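Local atomic coordinates of acyl-[acyl-carrier-protein]--UDP-N-acetylglucosamine O-acyltransferase (Helicobacter pylori, PDB entry 1J2Z), a protein that catalyses the transfer of a (3R)-hydroxyacyl chain from acyl carrier protein to UDP-N-acetylglucosamine, the first step of lipid A biosynthesis. Residues P68-Y73 against V119-V124; G144-I149 against R195-Q200; D176-C181 against A212-L217; P222-S227 against S246-S251. All blocks are in the same frame, centred on the assembly; numbering follows the deposited sequence.

Contact 1 is buried in the ligand pocket, where a loop leaving the beta-helix meets one of its turns and a sugar and a water bridge the two. Contact 2 is a surface contact of beta-helix and helix 195-201, bridged by water. Contact 3, fully buried, sets a tyrosine hydroxyl of helix 204-217 against a proline turn; contact 4, partly buried, joins the helices 224-234 and 239-250 by aliphatic packing and an arginine-to-backbone-carbonyl hydrogen bond. Contact 2 touches contact 3 where Met198 packs on Tyr180, and contact 3 touches contact 4 through Val177 and Pro178 against Phe247. Contact 1 stands apart, its centre 27 to 30 Å from the other three.

Contact 1 of 4, residues P68-Y73 against V119-V124; sequences PQDLKY and VAHDCV. With SOG (octyl 1-thio-beta-D-glucopyranoside), chain B.
Pro68 and His121 bring two loops together with their CA atoms 5.6 Å apart, His121 being the second residue of a type II beta turn from Ala120 to Cys123. Pro68 CB rests 3.6 Å from His121 CB. Farther along the imidazole, Asp70 CB comes obliquely to within 3.3 Å of His121 CE1, the carboxylate and ring planes lying 37° apart. With CG of His121 placed between its backbone N and carbonyl carbon (chi1 65°), the ring turns its ND1 edge to the glucoside. There O3 of the octyl thioglucoside takes two weak hydrogen bonds, from Asp70 N at 2.8 Å and from His121 ND1 at 3.1 Å. A water accepts from Gln69 N and, at 3.2 Å, from His121 N, tying the backbones to each other beside the sugar. Gln69 and Asp70 belong to the substrate-binding run 69-72, and His121 probably binds substrate too, as in relatives, consistent with the detergent sugar occupying part of that site. The rings of His121 and His140 meet edge-to-face, and Asn133 of the second subunit bonds Gln69 OE1. The turn links strands 118-119 and 124-125 at a corner of the left-handed beta-helix, while Gln69 leans on strand 93-94.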
# COMPACT_ATOMS: atom_id res chain seq x y z
N PRO A 68 12.61 -14.50 -2.41
CA PRO A 68 11.70 -13.83 -3.34
C PRO A 68 10.31 -14.47 -3.31
O PRO A 68 10.16 -15.64 -2.94
CB PRO A 68 12.40 -13.99 -4.70
CG PRO A 68 13.32 -15.15 -4.51
CD PRO A 68 13.82 -14.97 -3.10
N GLN A 69 9.30 -13.69 -3.68
CA GLN A 69 7.93 -14.17 -3.69
C GLN A 69 7.69 -15.04 -4.91
O GLN A 69 6.84 -15.93 -4.90
CB GLN A 69 6.96 -12.99 -3.67
CG GLN A 69 7.17 -12.08 -2.46
CD GLN A 69 6.12 -11.00 -2.33
OE1 GLN A 69 6.03 -10.10 -3.16
NE2 GLN A 69 5.31 -11.10 -1.29
N ASP A 70 8.46 -14.79 -5.96
CA ASP A 70 8.38 -15.54 -7.21
C ASP A 70 8.29 -17.05 -6.96
O ASP A 70 9.01 -17.60 -6.12
CB ASP A 70 9.61 -15.22 -8.07
CG ASP A 70 9.70 -16.09 -9.31
OD1 ASP A 70 8.74 -16.08 -10.12
OD2 ASP A 70 10.72 -16.78 -9.47
N LEU A 71 7.42 -17.71 -7.71
CA LEU A 71 7.23 -19.15 -7.57
C LEU A 71 8.38 -19.95 -8.18
O LEU A 71 8.72 -21.02 -7.69
CB LEU A 71 5.91 -19.58 -8.24
CG LEU A 71 5.57 -21.07 -8.19
CD1 LEU A 71 5.42 -21.53 -6.75
CD2 LEU A 71 4.28 -21.33 -8.97
N LYS A 72 8.96 -19.41 -9.24
CA LYS A 72 10.07 -20.07 -9.93
C LYS A 72 11.26 -20.31 -9.00
O LYS A 72 12.07 -21.20 -9.23
CB LYS A 72 10.52 -19.24 -11.13
CG LYS A 72 11.68 -19.85 -11.91
CD LYS A 72 12.09 -18.99 -13.11
CE LYS A 72 13.25 -19.63 -13.87
NZ LYS A 72 13.67 -18.83 -15.05
N TYR A 73 11.36 -19.50 -7.94
CA TYR A 73 12.46 -19.63 -6.99
C TYR A 73 12.46 -21.02 -6.35
O TYR A 73 11.40 -21.55 -6.01
CB TYR A 73 12.35 -18.57 -5.90
CG TYR A 73 13.51 -18.60 -4.93
CD1 TYR A 73 14.79 -18.22 -5.33
CD2 TYR A 73 13.33 -19.01 -3.61
CE1 TYR A 73 15.86 -18.24 -4.45
CE2 TYR A 73 14.40 -19.04 -2.71
CZ TYR A 73 15.66 -18.65 -3.14
OH TYR A 73 16.72 -18.69 -2.27
N VAL A 119 11.05 -4.01 -3.16
CA VAL A 119 11.97 -4.20 -4.26
C VAL A 119 12.06 -5.70 -4.51
O VAL A 119 12.57 -6.44 -3.68
CB VAL A 119 13.37 -3.64 -3.94
CG1 VAL A 119 14.32 -3.91 -5.11
CG2 VAL A 119 13.27 -2.15 -3.68
N ALA A 120 11.53 -6.14 -5.65
CA ALA A 120 11.52 -7.56 -5.98
C ALA A 120 12.88 -8.12 -6.38
O ALA A 120 13.84 -7.39 -6.62
CB ALA A 120 10.49 -7.84 -7.08
N HIS A 121 12.94 -9.45 -6.46
CA HIS A 121 14.15 -10.15 -6.84
C HIS A 121 14.73 -9.66 -8.16
O HIS A 121 14.00 -9.27 -9.07
CB HIS A 121 13.88 -11.65 -6.96
CG HIS A 121 12.93 -12.00 -8.06
ND1 HIS A 121 11.56 -12.08 -7.88
CD2 HIS A 121 13.14 -12.27 -9.37
CE1 HIS A 121 10.98 -12.39 -9.02
NE2 HIS A 121 11.92 -12.51 -9.94
N ASP A 122 16.06 -9.69 -8.24
CA ASP A 122 16.79 -9.31 -9.45
C ASP A 122 16.69 -7.85 -9.91
O ASP A 122 17.01 -7.55 -11.06
CB ASP A 122 16.37 -10.23 -10.59
CG ASP A 122 16.63 -11.69 -10.27
OD1 ASP A 122 17.81 -12.07 -10.09
OD2 ASP A 122 15.66 -12.47 -10.20
N CYS A 123 16.24 -6.96 -9.04
CA CYS A 123 16.17 -5.55 -9.42
C CYS A 123 17.54 -4.91 -9.22
O CYS A 123 18.36 -5.38 -8.43
CB CYS A 123 15.13 -4.81 -8.59
SG CYS A 123 13.40 -5.17 -9.04
N VAL A 124 17.78 -3.84 -9.96
CA VAL A 124 19.03 -3.11 -9.86
C VAL A 124 18.70 -1.64 -9.74
O VAL A 124 18.10 -1.06 -10.64
CB VAL A 124 19.92 -3.33 -11.10
CG1 VAL A 124 21.14 -2.43 -11.03
CG2 VAL A 124 20.35 -4.79 -11.18
C1 SOG B . 6.59 -10.53 -9.58
C2 SOG B . 7.75 -11.35 -8.97
C3 SOG B . 7.58 -11.43 -7.45
C4 SOG B . 7.59 -9.99 -6.90
C5 SOG B . 6.42 -9.20 -7.53
C6 SOG B . 6.40 -7.76 -7.03
C1' SOG B . 5.50 -10.42 -11.72
C2' SOG B . 5.43 -9.13 -12.52
C3' SOG B . 4.64 -9.32 -13.80
C4' SOG B . 4.58 -8.04 -14.61
C5' SOG B . 3.78 -8.24 -15.89
C6' SOG B . 3.60 -6.92 -16.63
C7' SOG B . 2.82 -7.11 -17.90
C8' SOG B . 2.65 -5.78 -18.61
S1 SOG B . 6.74 -10.43 -11.01
O2 SOG B . 7.76 -12.66 -9.52
O3 SOG B . 8.64 -12.16 -6.88
O4 SOG B . 7.44 -10.02 -5.49
O5 SOG B . 6.57 -9.20 -8.98
O6 SOG B . 5.71 -7.69 -5.80
O HOH W 1 10.67 -10.94 -4.82

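Contact 2 of 4, residues G144-I149 against R195-Q200; sequences GDYVNI and RHRMRQ
Tyr146 and Arg197 meet where a turn of the left-handed beta-helix, leading into strand 148-149, faces the first helix of the C-terminal region, 195-201. The CB of Arg197 points toward the beta-helix, and CG continues in that direction, anti to the backbone N. The chain then bends at chi2 (99°) and again at chi3, which lays its outer half alongside the turn. CD is the first atom to touch: it lies 3.5 Å from Tyr146 CB and equally near the backbone oxygen of that residue. Past NE, the guanidinium stands almost perpendicular to the tyrosine ring, with 81° between the planes. Tyr146 CD2 sits 3.9 Å above one guanidinium face, displaced toward its rim, whereas NH1 comes to the edge of the phenol ring. This is therefore a crossing of flat groups, not a parallel stack.

At the tip, NH1 remains 3.9 Å from Asn148 ND2, two donors that share a water instead of bonding each other. The water accepts from Arg197 NH1 at 2.7 Å and closes the gap between strand and helix. Around this surface contact, His128 stacks on the Tyr146 ring and Asn148 packs on Ile130 of strand 130-131, so the beta-helix side is held by the preceding coil. Asn148 ND2 gives the same water a bond of 2.8 Å and also donates to Val147 O at 3.0 Å, a nearly straight bond at hydrogen (163°) that approaches from above the carbonyl plane.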
# COMPACT_ATOMS: atom_id res chain seq x y z
N GLY A 144 18.27 3.60 -13.13
CA GLY A 144 19.52 4.35 -13.19
C GLY A 144 19.70 5.33 -12.04
O GLY A 144 18.89 5.36 -11.11
N ASP A 145 20.76 6.13 -12.11
CA ASP A 145 21.01 7.11 -11.06
C ASP A 145 20.06 8.29 -11.16
O ASP A 145 19.50 8.57 -12.23
CB ASP A 145 22.46 7.63 -11.13
CG ASP A 145 23.49 6.53 -10.96
OD1 ASP A 145 23.19 5.51 -10.30
OD2 ASP A 145 24.61 6.69 -11.49
N TYR A 146 19.88 8.99 -10.05
CA TYR A 146 19.02 10.17 -10.00
C TYR A 146 17.60 9.96 -10.51
O TYR A 146 17.08 10.79 -11.26
CB TYR A 146 19.66 11.33 -10.76
CG TYR A 146 21.04 11.69 -10.27
CD1 TYR A 146 22.17 11.07 -10.81
CD2 TYR A 146 21.22 12.61 -9.23
CE1 TYR A 146 23.45 11.36 -10.33
CE2 TYR A 146 22.49 12.90 -8.75
CZ TYR A 146 23.60 12.28 -9.30
OH TYR A 146 24.86 12.55 -8.82
N VAL A 147 16.97 8.87 -10.10
CA VAL A 147 15.61 8.60 -10.51
C VAL A 147 14.67 8.80 -9.32
O VAL A 147 14.96 8.35 -8.21
CB VAL A 147 15.44 7.16 -11.04
CG1 VAL A 147 13.96 6.83 -11.26
CG2 VAL A 147 16.20 7.00 -12.35
N ASN A 148 13.57 9.49 -9.57
CA ASN A 148 12.56 9.72 -8.53
C ASN A 148 11.28 9.03 -8.96
O ASN A 148 10.83 9.21 -10.09
CB ASN A 148 12.29 11.22 -8.34
CG ASN A 148 13.40 11.92 -7.57
OD1 ASN A 148 13.22 13.02 -7.07
ND2 ASN A 148 14.56 11.28 -7.49
N ILE A 149 10.71 8.23 -8.07
CA ILE A 149 9.47 7.54 -8.38
C ILE A 149 8.45 7.91 -7.31
O ILE A 149 8.66 7.65 -6.13
CB ILE A 149 9.66 6.01 -8.40
CG1 ILE A 149 10.81 5.63 -9.35
CG2 ILE A 149 8.36 5.33 -8.85
CD1 ILE A 149 11.07 4.14 -9.46
N ARG A 195 13.46 18.51 -16.59
CA ARG A 195 14.21 19.76 -16.63
C ARG A 195 14.92 20.07 -15.31
O ARG A 195 16.11 20.38 -15.30
CB ARG A 195 13.25 20.90 -16.99
CG ARG A 195 13.90 22.08 -17.69
CD ARG A 195 12.83 23.04 -18.22
NE ARG A 195 13.39 24.12 -19.03
CZ ARG A 195 14.17 25.08 -18.55
NH1 ARG A 195 14.48 25.10 -17.26
NH2 ARG A 195 14.64 26.02 -19.35
N HIS A 196 14.18 19.99 -14.21
CA HIS A 196 14.76 20.28 -12.90
C HIS A 196 16.00 19.45 -12.62
O HIS A 196 16.95 19.94 -12.00
CB HIS A 196 13.72 20.05 -11.80
CG HIS A 196 14.29 20.18 -10.42
ND1 HIS A 196 15.00 19.17 -9.81
CD2 HIS A 196 14.29 21.22 -9.55
CE1 HIS A 196 15.42 19.58 -8.62
NE2 HIS A 196 15.00 20.82 -8.44
N ARG A 197 16.00 18.20 -13.06
CA ARG A 197 17.14 17.32 -12.84
C ARG A 197 18.29 17.67 -13.77
O ARG A 197 19.44 17.75 -13.35
CB ARG A 197 16.74 15.86 -13.09
CG ARG A 197 17.89 14.89 -12.93
CD ARG A 197 17.85 14.24 -11.56
NE ARG A 197 17.86 15.21 -10.48
CZ ARG A 197 17.61 14.90 -9.21
NH1 ARG A 197 17.33 13.65 -8.88
NH2 ARG A 197 17.63 15.84 -8.28
N MET A 198 17.98 17.88 -15.05
CA MET A 198 19.00 18.22 -16.03
C MET A 198 19.72 19.51 -15.66
O MET A 198 20.93 19.62 -15.86
CB MET A 198 18.38 18.36 -17.42
CG MET A 198 17.62 17.14 -17.90
SD MET A 198 17.10 17.29 -19.62
CE MET A 198 15.79 18.47 -19.47
N ARG A 199 18.98 20.46 -15.11
CA ARG A 199 19.55 21.75 -14.73
C ARG A 199 20.61 21.68 -13.65
O ARG A 199 21.45 22.58 -13.53
CB ARG A 199 18.44 22.72 -14.30
CG ARG A 199 17.56 23.20 -15.44
CD ARG A 199 16.57 24.26 -14.97
NE ARG A 199 15.63 23.72 -13.98
CZ ARG A 199 14.72 24.45 -13.35
NH1 ARG A 199 14.61 25.75 -13.60
NH2 ARG A 199 13.90 23.88 -12.48
N GLN A 200 20.59 20.62 -12.85
CA GLN A 200 21.59 20.50 -11.80
C GLN A 200 22.75 19.62 -12.22
O GLN A 200 23.86 19.75 -11.70
CB GLN A 200 20.97 19.96 -10.50
CG GLN A 200 20.28 18.62 -10.63
CD GLN A 200 20.04 17.96 -9.28
OE1 GLN A 200 20.96 17.43 -8.66
NE2 GLN A 200 18.79 18.01 -8.81
O HOH W 2 17.05 12.15 -6.65

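Contact 3 of 4, residues D176-C181 against A212-L217; sequences DVPPYC and ALYKRL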
# COMPACT_ATOMS: atom_id res chain seq x y z
N ASP A 176 10.08 0.79 -20.98
CA ASP A 176 11.33 1.47 -20.64
C ASP A 176 11.23 2.98 -20.80
O ASP A 176 10.48 3.48 -21.64
CB ASP A 176 12.47 0.95 -21.51
CG ASP A 176 12.79 -0.50 -21.26
OD1 ASP A 176 12.18 -1.11 -20.36
OD2 ASP A 176 13.66 -1.04 -21.97
N VAL A 177 12.01 3.70 -20.01
CA VAL A 177 12.02 5.15 -20.07
C VAL A 177 13.44 5.65 -20.31
O VAL A 177 14.33 5.43 -19.49
CB VAL A 177 11.49 5.77 -18.77
CG1 VAL A 177 11.45 7.28 -18.89
CG2 VAL A 177 10.11 5.21 -18.45
N PRO A 178 13.67 6.36 -21.43
CA PRO A 178 14.99 6.89 -21.78
C PRO A 178 15.44 7.96 -20.79
O PRO A 178 14.62 8.54 -20.07
CB PRO A 178 14.76 7.45 -23.18
CG PRO A 178 13.35 7.95 -23.10
CD PRO A 178 12.65 6.80 -22.40
N PRO A 179 16.74 8.24 -20.75
CA PRO A 179 17.28 9.25 -19.82
C PRO A 179 16.64 10.64 -19.80
O PRO A 179 16.21 11.17 -20.83
CB PRO A 179 18.77 9.29 -20.16
CG PRO A 179 18.85 8.74 -21.54
CD PRO A 179 17.82 7.65 -21.55
N TYR A 180 16.56 11.20 -18.60
CA TYR A 180 16.02 12.53 -18.36
C TYR A 180 14.55 12.78 -18.71
O TYR A 180 14.14 13.92 -18.90
CB TYR A 180 16.90 13.56 -19.06
CG TYR A 180 18.36 13.47 -18.64
CD1 TYR A 180 19.33 12.94 -19.49
CD2 TYR A 180 18.75 13.88 -17.36
CE1 TYR A 180 20.66 12.83 -19.08
CE2 TYR A 180 20.07 13.78 -16.95
CZ TYR A 180 21.02 13.25 -17.81
OH TYR A 180 22.32 13.15 -17.38
N CYS A 181 13.75 11.72 -18.77
CA CYS A 181 12.33 11.87 -19.09
C CYS A 181 11.43 11.80 -17.86
O CYS A 181 11.77 11.16 -16.87
CB CYS A 181 11.89 10.78 -20.07
SG CYS A 181 12.66 10.90 -21.68
N ALA A 212 16.21 18.62 -28.55
CA ALA A 212 16.24 18.45 -29.99
C ALA A 212 16.33 16.97 -30.35
O ALA A 212 15.59 16.48 -31.19
CB ALA A 212 17.43 19.21 -30.58
N LEU A 213 17.26 16.27 -29.69
CA LEU A 213 17.47 14.85 -29.93
C LEU A 213 16.17 14.06 -29.80
O LEU A 213 15.79 13.31 -30.70
CB LEU A 213 18.49 14.29 -28.93
CG LEU A 213 19.33 13.08 -29.33
CD1 LEU A 213 19.81 12.38 -28.07
CD2 LEU A 213 18.55 12.11 -30.20
N TYR A 214 15.49 14.24 -28.67
CA TYR A 214 14.24 13.52 -28.44
C TYR A 214 13.15 13.91 -29.42
O TYR A 214 12.33 13.07 -29.82
CB TYR A 214 13.77 13.74 -27.00
CG TYR A 214 14.42 12.79 -26.00
CD1 TYR A 214 15.04 13.28 -24.85
CD2 TYR A 214 14.38 11.41 -26.20
CE1 TYR A 214 15.61 12.41 -23.92
CE2 TYR A 214 14.94 10.53 -25.27
CZ TYR A 214 15.55 11.04 -24.14
OH TYR A 214 16.10 10.17 -23.22
N LYS A 215 13.12 15.18 -29.81
CA LYS A 215 12.11 15.64 -30.75
C LYS A 215 12.27 14.90 -32.08
O LYS A 215 11.29 14.50 -32.70
CB LYS A 215 12.22 17.15 -30.95
CG LYS A 215 11.81 17.92 -29.69
CD LYS A 215 12.11 19.41 -29.76
CE LYS A 215 11.73 20.09 -28.43
NZ LYS A 215 12.10 21.53 -28.37
N ARG A 216 13.51 14.69 -32.49
CA ARG A 216 13.78 13.98 -33.74
C ARG A 216 13.57 12.48 -33.56
O ARG A 216 13.05 11.81 -34.45
CB ARG A 216 15.21 14.26 -34.21
CG ARG A 216 15.39 15.69 -34.71
CD ARG A 216 16.80 15.95 -35.21
NE ARG A 216 17.76 16.07 -34.12
CZ ARG A 216 18.76 15.22 -33.92
NH1 ARG A 216 18.92 14.19 -34.75
NH2 ARG A 216 19.61 15.40 -32.91
N LEU A 217 13.96 11.96 -32.40
CA LEU A 217 13.81 10.54 -32.12
C LEU A 217 12.36 10.09 -32.11
O LEU A 217 12.03 9.01 -32.60
CB LEU A 217 14.44 10.18 -30.77
CG LEU A 217 15.96 10.00 -30.73
CD1 LEU A 217 16.40 9.73 -29.30
CD2 LEU A 217 16.36 8.85 -31.65
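A type II beta turn from Pro178 to Cys181, on the way from strand 172-173 to strand 181-184 at the end of the beta-helix, receives Tyr214 from helix 204-217. The tyrosine spans a wide backbone separation: the nearest CA atoms, those of Pro178 and Tyr214, are 9.4 Å apart. Its CG lies anti to its own carbonyl carbon (chi1 -84°), and from there the ring reaches across to the turn with its hydroxyl end foremost.

The hydroxyl donates to Pro179 O over 2.6 Å. It approaches in the carbonyl plane, on a lone pair, with a C=O...donor angle of 128°, and the oxygen in turn lies at the edge of the tyrosine ring. Carbons of both prolines pack against the hydroxyl: Pro178 CB comes within 3.0 Å of Tyr214 OH, and Pro179 CD is 3.5 Å from the same atom. Pro178 CG also packs 3.7 Å from Tyr214 CE2. On the same side of the ring plane as Pro178, Cys181 brings its sulfur obliquely above the ring, SG being 4.2 Å from the centroid and 28° off the normal, a sulfur-aromatic contact.

Ile244 of helix 239-250 touches both Pro179 and Tyr214, and Ile190 of strand 189-191 packs on Pro178 and Cys181. Every touching residue is buried. The hydroxyl is thus brought into an otherwise apolar interface with one backbone carbonyl as its acceptor, and as donor in that bond it would be expected to stay protonated. The single directed bond fixes where the ring ends, while carbon and sulfur supply the remaining packing.

Contact 4 of 4, residues P222-S227 against S246-S251; sequences PSLRES and SFILES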
# COMPACT_ATOMS: atom_id res chain seq x y z
N PRO A 222 9.86 7.49 -39.27
CA PRO A 222 10.83 6.43 -38.99
C PRO A 222 10.62 5.88 -37.59
O PRO A 222 10.35 6.64 -36.66
CB PRO A 222 12.17 7.13 -39.16
CG PRO A 222 11.87 8.49 -38.63
CD PRO A 222 10.51 8.82 -39.21
N SER A 223 10.72 4.57 -37.43
CA SER A 223 10.54 3.96 -36.12
C SER A 223 11.57 4.56 -35.17
O SER A 223 12.57 5.13 -35.60
CB SER A 223 10.75 2.44 -36.19
OG SER A 223 12.11 2.13 -36.46
N LEU A 224 11.31 4.42 -33.87
CA LEU A 224 12.21 4.94 -32.85
C LEU A 224 13.57 4.29 -33.06
O LEU A 224 14.61 4.96 -33.05
CB LEU A 224 11.68 4.59 -31.46
CG LEU A 224 12.10 5.42 -30.25
CD1 LEU A 224 11.65 4.69 -28.99
CD2 LEU A 224 13.59 5.62 -30.23
N ARG A 225 13.56 2.98 -33.25
CA ARG A 225 14.79 2.22 -33.45
C ARG A 225 15.62 2.74 -34.62
O ARG A 225 16.82 2.94 -34.49
CB ARG A 225 14.45 0.74 -33.64
CG ARG A 225 15.62 -0.14 -34.07
CD ARG A 225 15.25 -1.61 -33.92
NE ARG A 225 15.28 -2.02 -32.52
CZ ARG A 225 16.37 -2.46 -31.89
NH1 ARG A 225 17.52 -2.56 -32.54
NH2 ARG A 225 16.31 -2.78 -30.61
N GLU A 226 14.97 2.95 -35.76
CA GLU A 226 15.67 3.44 -36.94
C GLU A 226 16.24 4.84 -36.71
O GLU A 226 17.34 5.14 -37.15
CB GLU A 226 14.75 3.43 -38.16
CG GLU A 226 14.40 2.04 -38.66
CD GLU A 226 15.63 1.18 -38.92
OE1 GLU A 226 15.96 0.32 -38.07
OE2 GLU A 226 16.28 1.37 -39.97
N SER A 227 15.48 5.69 -36.03
CA SER A 227 15.96 7.04 -35.76
C SER A 227 17.14 6.99 -34.80
O SER A 227 18.08 7.78 -34.92
CB SER A 227 14.84 7.90 -35.15
OG SER A 227 13.78 8.07 -36.07
N SER A 246 21.73 4.09 -27.31
CA SER A 246 22.10 2.70 -27.02
C SER A 246 21.09 2.12 -26.04
O SER A 246 20.78 0.93 -26.08
CB SER A 246 23.51 2.64 -26.42
OG SER A 246 23.55 3.22 -25.14
N PHE A 247 20.57 2.97 -25.15
CA PHE A 247 19.56 2.53 -24.19
C PHE A 247 18.34 2.04 -24.96
O PHE A 247 17.82 0.95 -24.72
CB PHE A 247 19.15 3.68 -23.27
CG PHE A 247 18.07 3.31 -22.28
CD1 PHE A 247 18.37 2.57 -21.15
CD2 PHE A 247 16.74 3.67 -22.51
CE1 PHE A 247 17.38 2.19 -20.25
CE2 PHE A 247 15.73 3.30 -21.62
CZ PHE A 247 16.05 2.56 -20.49
N ILE A 248 17.89 2.87 -25.89
CA ILE A 248 16.73 2.58 -26.72
C ILE A 248 16.87 1.28 -27.52
O ILE A 248 15.97 0.45 -27.52
CB ILE A 248 16.45 3.74 -27.70
CG1 ILE A 248 15.95 4.95 -26.91
CG2 ILE A 248 15.44 3.32 -28.75
CD1 ILE A 248 15.81 6.22 -27.75
N LEU A 249 18.00 1.12 -28.20
CA LEU A 249 18.22 -0.08 -29.00
C LEU A 249 18.33 -1.36 -28.16
O LEU A 249 18.12 -2.45 -28.68
CB LEU A 249 19.49 0.07 -29.86
CG LEU A 249 19.51 1.20 -30.89
CD1 LEU A 249 20.82 1.14 -31.67
CD2 LEU A 249 18.33 1.08 -31.84
N GLU A 250 18.64 -1.21 -26.88
CA GLU A 250 18.76 -2.37 -26.00
C GLU A 250 17.45 -2.76 -25.32
O GLU A 250 17.37 -3.80 -24.67
CB GLU A 250 19.82 -2.12 -24.92
CG GLU A 250 21.25 -2.15 -25.44
CD GLU A 250 22.25 -1.77 -24.37
OE1 GLU A 250 22.18 -2.33 -23.26
OE2 GLU A 250 23.11 -0.91 -24.64
N SER A 251 16.42 -1.94 -25.49
CA SER A 251 15.13 -2.19 -24.87
C SER A 251 14.50 -3.55 -25.19
O SER A 251 14.49 -3.98 -26.34
CB SER A 251 14.14 -1.09 -25.26
OG SER A 251 12.89 -1.31 -24.66
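Leu224 and Ile248 make the apolar part of this helix-to-helix contact: CD2 of Leu224 lies 3.3 Å from CG2 of Ile248, tighter than usual van der Waals packing. The two side chains cross at a slant. Beside them Arg225 NH2 donates to Leu249 O at 2.7 Å. The bond is bent, 133° at the hydrogen, and the donor is tilted 28° from the carbonyl plane. A bend at chi3 (-75°) turns the guanidinium to this oxygen. Leu249 CD2 lies against the bent chain, 3.7 Å from Arg225 CG and 3.8 Å above one face of the guanidinium, offset toward its rim.

One shell out, Ser223 is the N-cap of helix 224-234, its OG accepting from Glu226 N at 3.1 Å, so both contact residues belong to a capped first turn. Leu217 of helix 204-217 backs Ile248, while Leu249 also packs on Ala228 and Leu232. Beyond these, Arg160 of strand 160-161 makes a cation-pi contact with Phe247, joining helix 239-250 to the beta-helix.

Leu249 O lies in the last turn of its helix, where a positive group would probably be welcomed by the helix dipole; the exposed arginine thus combines charge with aliphatic packing.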